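Local coordinates for protein TarM (PDB 4X7R) that belongs to the GT-B class of glycosyltransferases and holds uridine-5'-diphosphate together with glycan ligands in the model, at residues A[22-25]-A[26-29]. The protein carries 1 engineered substitution. Sequence-based numbering, arbitrary orientation.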
ATOM      1  N   MET A  22       0.423   6.008  -7.422  1.00 32.56           N
ATOM      2  CA  MET A  22       1.675   6.737  -7.264  1.00 31.52           C
ATOM      3  C   MET A  22       2.663   6.330  -8.356  1.00 36.24           C
ATOM      4  O   MET A  22       3.313   7.195  -8.934  1.00 35.87           O
ATOM      5  CB  MET A  22       2.288   6.474  -5.877  1.00 33.46           C
ATOM      6  CG  MET A  22       1.457   7.010  -4.741  1.00 35.08           C
ATOM      7  SD  MET A  22       2.225   6.661  -3.134  1.00 37.93           S
ATOM      8  CE  MET A  22       3.573   7.861  -3.176  1.00 32.92           C
ATOM      9  N   PHE A  23       2.760   5.016  -8.648  1.00 34.35           N
ATOM     10  CA  PHE A  23       3.645   4.467  -9.687  1.00 34.84           C
ATOM     11  C   PHE A  23       3.281   4.992 -11.088  1.00 40.43           C
ATOM     12  O   PHE A  23       4.174   5.312 -11.893  1.00 40.54           O
ATOM     13  CB  PHE A  23       3.579   2.925  -9.690  1.00 37.06           C
ATOM     14  CG  PHE A  23       4.164   2.193  -8.499  1.00 37.81           C
ATOM     15  CD1 PHE A  23       5.289   2.684  -7.840  1.00 40.59           C
ATOM     16  CD2 PHE A  23       3.616   0.987  -8.064  1.00 39.84           C
ATOM     17  CE1 PHE A  23       5.834   2.001  -6.747  1.00 40.38           C
ATOM     18  CE2 PHE A  23       4.167   0.303  -6.975  1.00 42.78           C
ATOM     19  CZ  PHE A  23       5.275   0.814  -6.328  1.00 40.30           C
ATOM     20  N   ASN A  24       1.965   5.042 -11.390  1.00 36.48           N
ATOM     21  CA  ASN A  24       1.499   5.523 -12.678  1.00 36.20           C
ATOM     22  C   ASN A  24       1.664   7.038 -12.762  1.00 39.13           C
ATOM     23  O   ASN A  24       2.053   7.532 -13.816  1.00 39.07           O
ATOM     24  CB  ASN A  24       0.045   5.099 -12.966  1.00 40.48           C
ATOM     25  CG  ASN A  24      -0.311   5.307 -14.416  1.00 57.68           C
ATOM     26  OD1 ASN A  24       0.459   4.957 -15.304  1.00 57.45           O
ATOM     27  ND2 ASN A  24      -1.473   5.883 -14.694  1.00 51.14           N
ATOM     28  N   ARG A  25       1.422   7.762 -11.649  1.00 35.11           N
ATOM     29  CA  ARG A  25       1.618   9.218 -11.589  1.00 34.20           C
ATOM     30  C   ARG A  25       3.082   9.553 -11.824  1.00 38.35           C
ATOM     31  O   ARG A  25       3.385  10.532 -12.491  1.00 38.40           O
ATOM     32  CB  ARG A  25       1.173   9.783 -10.227  1.00 30.62           C
ATOM     33  CG  ARG A  25       0.927  11.304 -10.286  1.00 34.29           C
ATOM     34  CD  ARG A  25       0.756  11.973  -8.944  1.00 34.80           C
ATOM     35  NE  ARG A  25      -0.307  11.349  -8.151  1.00 37.76           N
ATOM     36  CZ  ARG A  25      -0.207  11.090  -6.855  1.00 45.92           C
ATOM     37  NH1 ARG A  25       0.906  11.382  -6.200  1.00 29.67           N
ATOM     38  NH2 ARG A  25      -1.211  10.515  -6.208  1.00 32.12           N
ATOM     39  N   SER A  26       4.002   8.747 -11.248  1.00 36.03           N
ATOM     40  CA  SER A  26       5.441   8.977 -11.423  1.00 35.71           C
ATOM     41  C   SER A  26       5.798   8.829 -12.887  1.00 39.76           C
ATOM     42  O   SER A  26       6.491   9.691 -13.448  1.00 39.99           O
ATOM     43  CB  SER A  26       6.248   7.997 -10.579  1.00 35.67           C
ATOM     44  OG  SER A  26       7.610   8.237 -10.853  1.00 39.20           O
ATOM     45  N   LYS A  27       5.296   7.765 -13.531  1.00 38.07           N
ATOM     46  CA  LYS A  27       5.538   7.534 -14.968  1.00 38.39           C
ATOM     47  C   LYS A  27       5.060   8.741 -15.803  1.00 44.58           C
ATOM     48  O   LYS A  27       5.787   9.205 -16.671  1.00 46.19           O
ATOM     49  CB  LYS A  27       4.846   6.245 -15.448  1.00 39.34           C
ATOM     50  CG  LYS A  27       5.064   5.999 -16.945  1.00 47.04           C
ATOM     51  CD  LYS A  27       4.013   5.150 -17.576  1.00 63.56           C
ATOM     52  CE  LYS A  27       3.107   5.951 -18.476  1.00 86.77           C
ATOM     53  NZ  LYS A  27       1.680   5.544 -18.303  1.00 96.63           N
ATOM     54  N   GLU A  28       3.867   9.273 -15.495  1.00 41.97           N
ATOM     55  CA  GLU A  28       3.307  10.423 -16.231  1.00 41.38           C
ATOM     56  C   GLU A  28       4.106  11.710 -16.036  1.00 43.21           C
ATOM     57  O   GLU A  28       4.349  12.400 -17.016  1.00 41.43           O
ATOM     58  CB  GLU A  28       1.809  10.604 -15.940  1.00 40.36           C
ATOM     59  CG  GLU A  28       0.953   9.467 -16.488  1.00 47.02           C
ATOM     60  CD  GLU A  28       1.010   9.195 -17.986  1.00 60.42           C
ATOM     61  OE1 GLU A  28       1.499  10.060 -18.750  1.00 53.83           O
ATOM     62  OE2 GLU A  28       0.547   8.107 -18.398  1.00 43.03           O
ATOM     63  N   PHE A  29       4.550  12.013 -14.780  1.00 38.36           N
ATOM     64  CA  PHE A  29       5.365  13.208 -14.548  1.00 38.86           C
ATOM     65  C   PHE A  29       6.746  13.119 -15.245  1.00 43.60           C
ATOM     66  O   PHE A  29       7.190  14.096 -15.853  1.00 43.75           O
ATOM     67  CB  PHE A  29       5.466  13.555 -13.049  1.00 40.15           C
ATOM     68  CG  PHE A  29       4.190  14.083 -12.411  1.00 40.80           C
ATOM     69  CD1 PHE A  29       3.390  15.016 -13.076  1.00 43.26           C
ATOM     70  CD2 PHE A  29       3.853  13.741 -11.100  1.00 40.00           C
ATOM     71  CE1 PHE A  29       2.237  15.534 -12.470  1.00 42.81           C
ATOM     72  CE2 PHE A  29       2.747  14.315 -10.474  1.00 41.67           C
ATOM     73  CZ  PHE A  29       1.917  15.167 -11.176  1.00 40.91           C
TER
HETATM   74  O   HOH W   1      -1.533   6.940 -17.257  1.00 43.63           O
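Arg25 lays the aliphatic part of its side chain alongside the ring of Phe29, one helical turn further on. Its CD comes to 3.4 Å from Phe29 CE2 in an oblique approach, with Arg25 CG close behind. Because the arginine chain is bent at chi3 (-55°), the guanidinium turns off from the ring, their planes 56° apart. The methylenes thus pad the aromatic group, which Trp487 of helix 480-492 meets edge-to-face, while the guanidinium pairs through NH2 with Asp226 in a salt bridge; the Arg25 side chain lies about 6 Å from the bound (2S)-2,3-dihydroxypropyl 2-acetamido-2-deoxy-alpha-D-glucopyranoside.

A second, polar cluster occupies another side of the same helix. Lys27 folds its chain so that NZ reaches the neighbouring Glu28 OE2 at 2.8 Å, a salt bridge that meets the carboxylate from above its plane. Lys27 NZ also makes a weak hydrogen bond to Asn24 OD1 at 3.3 Å. A water closes the circuit, accepting from Asn24 ND2 and donating to Glu28 OE2, the latter at 2.6 Å. Both ends of the asparagine amide are therefore engaged, which should limit its rotation, and the carboxylate of Glu28 probably offsets the like charge of Lys307 near the Lys27 ammonium.

Beneath both groups runs regular i to i+4 bonding, for example Ser26 N to Met22 O (2.9 Å) and Phe29 N to Arg25 O (3.0 Å). On the buried flank, Ser26 OG is hydrogen-bonded to Ala36 O and Thr64 OG1, and Met22 and Phe23 both pack on Ile38. With these residues against the sheet and the polar cluster partly exposed, helix 17-31 is the crossover between parallel strands 3-7 and 36-40, a beta-alpha-beta unit of the Rossmann-like domain of a GT-B fold.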